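Local coordinates for protein glycine oxidase (Bacillus cereus ATCC 14579, PDB 7CYX) that probably catalyses the FAD-dependent oxidation of glycine to glyoxylate, releasing ammonium and hydrogen peroxide, in thiamine diphosphate biosynthesis, at residues I15-A20 against A161-A166. Sequence-based numbering, arbitrary orientation.
With FAD (flavin-adenine dinucleotide), chain C.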
loop_
_atom_site.group_PDB
_atom_site.type_symbol
_atom_site.label_atom_id
_atom_site.label_comp_id
_atom_site.label_asym_id
_atom_site.label_seq_id
_atom_site.Cartn_x
_atom_site.Cartn_y
_atom_site.Cartn_z
ATOM N N ILE A 15 -11.019 -15.129 -0.881
ATOM C CA ILE A 15 -12.120 -15.822 -1.508
ATOM C C ILE A 15 -13.436 -15.324 -0.900
ATOM O O ILE A 15 -14.360 -15.054 -1.610
ATOM C CB ILE A 15 -11.975 -17.364 -1.384
ATOM C CG1 ILE A 15 -10.731 -17.909 -2.094
ATOM C CG2 ILE A 15 -13.229 -18.065 -1.885
ATOM C CD1 ILE A 15 -10.748 -17.729 -3.602
ATOM N N GLY A 16 -13.503 -15.237 0.428
ATOM C CA GLY A 16 -14.699 -14.781 1.116
ATOM C C GLY A 16 -14.878 -13.281 0.939
ATOM O O GLY A 16 -15.990 -12.800 0.740
ATOM N N SER A 17 -13.766 -12.538 1.004
ATOM C CA SER A 17 -13.801 -11.108 0.765
ATOM C C SER A 17 -14.221 -10.849 -0.690
ATOM O O SER A 17 -14.995 -9.921 -0.937
ATOM C CB SER A 17 -12.499 -10.447 1.115
ATOM O OG SER A 17 -12.204 -10.599 2.506
ATOM N N SER A 18 -13.767 -11.680 -1.643
ATOM C CA SER A 18 -14.165 -11.477 -3.048
ATOM C C SER A 18 -15.676 -11.663 -3.170
ATOM O O SER A 18 -16.359 -10.847 -3.745
ATOM C CB SER A 18 -13.437 -12.383 -4.000
ATOM O OG SER A 18 -13.964 -12.297 -5.320
ATOM N N VAL A 19 -16.186 -12.742 -2.574
ATOM C CA VAL A 19 -17.615 -13.008 -2.567
ATOM C C VAL A 19 -18.339 -11.808 -1.926
ATOM O O VAL A 19 -19.326 -11.318 -2.445
ATOM C CB VAL A 19 -17.904 -14.347 -1.854
ATOM C CG1 VAL A 19 -19.387 -14.588 -1.657
ATOM C CG2 VAL A 19 -17.290 -15.533 -2.601
ATOM N N ALA A 20 -17.831 -11.324 -0.787
ATOM C CA ALA A 20 -18.429 -10.196 -0.096
ATOM C C ALA A 20 -18.529 -9.004 -1.059
ATOM O O ALA A 20 -19.549 -8.390 -1.149
ATOM C CB ALA A 20 -17.627 -9.856 1.136
ATOM N N ALA A 161 -8.699 -4.913 -0.062
ATOM C CA ALA A 161 -9.497 -4.066 -0.948
ATOM C C ALA A 161 -10.936 -4.602 -1.067
ATOM O O ALA A 161 -11.904 -3.856 -0.821
ATOM C CB ALA A 161 -8.839 -3.942 -2.293
ATOM N N PHE A 162 -11.070 -5.883 -1.438
ATOM C CA PHE A 162 -12.357 -6.553 -1.539
ATOM C C PHE A 162 -13.186 -6.290 -0.277
ATOM O O PHE A 162 -14.353 -5.910 -0.368
ATOM C CB PHE A 162 -12.196 -8.067 -1.698
ATOM C CG PHE A 162 -12.002 -8.572 -3.102
ATOM C CD1 PHE A 162 -12.832 -8.171 -4.133
ATOM C CD2 PHE A 162 -11.011 -9.494 -3.389
ATOM C CE1 PHE A 162 -12.666 -8.656 -5.423
ATOM C CE2 PHE A 162 -10.840 -9.978 -4.679
ATOM C CZ PHE A 162 -11.658 -9.551 -5.700
ATOM N N ALA A 163 -12.578 -6.494 0.897
ATOM C CA ALA A 163 -13.328 -6.484 2.170
ATOM C C ALA A 163 -13.846 -5.074 2.508
ATOM O O ALA A 163 -14.998 -4.905 2.899
ATOM C CB ALA A 163 -12.483 -7.053 3.277
ATOM N N HIS A 164 -13.018 -4.052 2.329
ATOM C CA HIS A 164 -13.437 -2.658 2.611
ATOM C C HIS A 164 -14.435 -2.147 1.556
ATOM O O HIS A 164 -15.294 -1.308 1.870
ATOM C CB HIS A 164 -12.232 -1.725 2.645
ATOM C CG HIS A 164 -11.261 -2.002 3.736
ATOM N ND1 HIS A 164 -11.618 -1.968 5.065
ATOM C CD2 HIS A 164 -9.933 -2.252 3.689
ATOM C CE1 HIS A 164 -10.553 -2.226 5.794
ATOM N NE2 HIS A 164 -9.494 -2.373 4.971
ATOM N N SER A 165 -14.275 -2.606 0.306
ATOM C CA SER A 165 -15.233 -2.357 -0.756
ATOM C C SER A 165 -16.617 -2.828 -0.305
ATOM O O SER A 165 -17.595 -2.093 -0.415
ATOM C CB SER A 165 -14.816 -3.051 -2.029
ATOM O OG SER A 165 -15.829 -2.973 -3.027
ATOM N N ALA A 166 -16.661 -4.069 0.199
ATOM C CA ALA A 166 -17.857 -4.700 0.700
ATOM C C ALA A 166 -18.459 -3.854 1.817
ATOM O O ALA A 166 -19.668 -3.648 1.837
ATOM C CB ALA A 166 -17.560 -6.091 1.203
HETATM P PA FAD C . -7.585 -18.082 3.571
HETATM O O1A FAD C . -6.910 -16.849 3.117
HETATM O O2A FAD C . -6.799 -18.998 4.465
HETATM O O5B FAD C . -8.955 -17.634 4.202
HETATM C C5B FAD C . -9.650 -18.502 5.036
HETATM C C4B FAD C . -10.109 -17.636 6.177
HETATM O O4B FAD C . -11.193 -18.288 6.811
HETATM C C3B FAD C . -9.040 -17.451 7.230
HETATM O O3B FAD C . -8.831 -16.029 7.382
HETATM C C2B FAD C . -9.601 -18.064 8.510
HETATM O O2B FAD C . -9.391 -17.206 9.640
HETATM C C1B FAD C . -11.072 -18.093 8.224
HETATM N N9A FAD C . -11.835 -19.138 8.902
HETATM C C8A FAD C . -11.601 -20.463 8.813
HETATM N N7A FAD C . -12.502 -21.144 9.546
HETATM C C5A FAD C . -13.352 -20.245 10.068
HETATM C C6A FAD C . -14.530 -20.324 10.927
HETATM N N6A FAD C . -14.928 -21.547 11.340
HETATM N N1A FAD C . -15.130 -19.163 11.302
HETATM C C2A FAD C . -14.662 -17.982 10.881
HETATM N N3A FAD C . -13.576 -17.836 10.086
HETATM C C4A FAD C . -12.909 -18.921 9.649
HETATM N N1 FAD C . -2.147 -18.136 -5.135
HETATM C C2 FAD C . -2.006 -17.553 -6.368
HETATM O O2 FAD C . -3.067 -17.419 -7.025
HETATM N N3 FAD C . -0.810 -17.137 -6.850
HETATM C C4 FAD C . 0.304 -17.247 -6.093
HETATM O O4 FAD C . 1.434 -16.839 -6.469
HETATM C C4X FAD C . 0.207 -17.897 -4.761
HETATM N N5 FAD C . 1.280 -18.079 -3.983
HETATM C C5X FAD C . 1.162 -18.648 -2.766
HETATM C C6 FAD C . 2.288 -18.792 -1.975
HETATM C C7 FAD C . 2.188 -19.384 -0.728
HETATM C C7M FAD C . 3.422 -19.561 0.138
HETATM C C8 FAD C . 0.894 -19.836 -0.228
HETATM C C8M FAD C . 0.754 -20.473 1.147
HETATM C C9 FAD C . -0.209 -19.687 -1.006
HETATM C C9A FAD C . -0.144 -19.112 -2.255
HETATM N N10 FAD C . -1.293 -18.935 -3.038
HETATM C C10 FAD C . -1.120 -18.343 -4.310
HETATM C "C1'" FAD C . -2.618 -19.450 -2.667
HETATM C "C2'" FAD C . -3.587 -18.541 -1.982
HETATM O "O2'" FAD C . -2.955 -18.045 -0.790
HETATM C "C3'" FAD C . -4.811 -19.368 -1.628
HETATM O "O3'" FAD C . -5.179 -20.300 -2.687
HETATM C "C4'" FAD C . -5.905 -18.387 -1.187
HETATM O "O4'" FAD C . -5.378 -17.451 -0.232
HETATM C "C5'" FAD C . -7.053 -19.070 -0.495
HETATM O "O5'" FAD C . -7.864 -18.052 0.063
HETATM P P FAD C . -9.013 -18.443 1.094
HETATM O O1P FAD C . -9.742 -19.651 0.629
HETATM O O2P FAD C . -9.747 -17.173 1.432
HETATM O O3P FAD C . -8.067 -18.975 2.302
#
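Phe-162 lays one face of its ring on the backbone of Ser-18 in a CH-pi contact: Ser-18 CA stands 3.6 Å from the ring centroid, only 11° off the ring normal. With Phe-162 CG anti to its own carbonyl carbon (chi1 -86°), the ring starts out beside Ser-18 CA. Ser-18 CB continues over the same face, 3.6 Å from Phe-162 CE2. A serine suits this place because its slim side chain lets a ring settle on the helix, while its OG is hydrogen-bonded to Ser-341 O.

Phe-162 CB also touches Ser-17, 3.4 Å from Ser-17 O. Small residues meet elsewhere: Ser-17 OG, hydrogen-bonded to Gly-13 O, reaches Ala-163 CB, and one turn on Ala-20 CB meets Ala-166 CB at 3.8 Å. Serine and alanine keep the facing sides short, and the large ring lies over Ser-18, so the segment axes approach to 7.7 Å, running in roughly the same direction at 34°.

Segment 15-20 belongs to the first helix of the Rossmann-type FAD-binding fold, where Gly-16 fits the last glycine of a GxGxxG pattern; lacking a side chain, a glycine here lets the helix pack close to the sheet in such folds.

Of the two segments, it is Ile-15 that touches FAD. Its CB is directed away from 161-166, its backbone N gives a weak 3.3 Å hydrogen bond to FAD O2P, and its CG1 packs against the same phosphate.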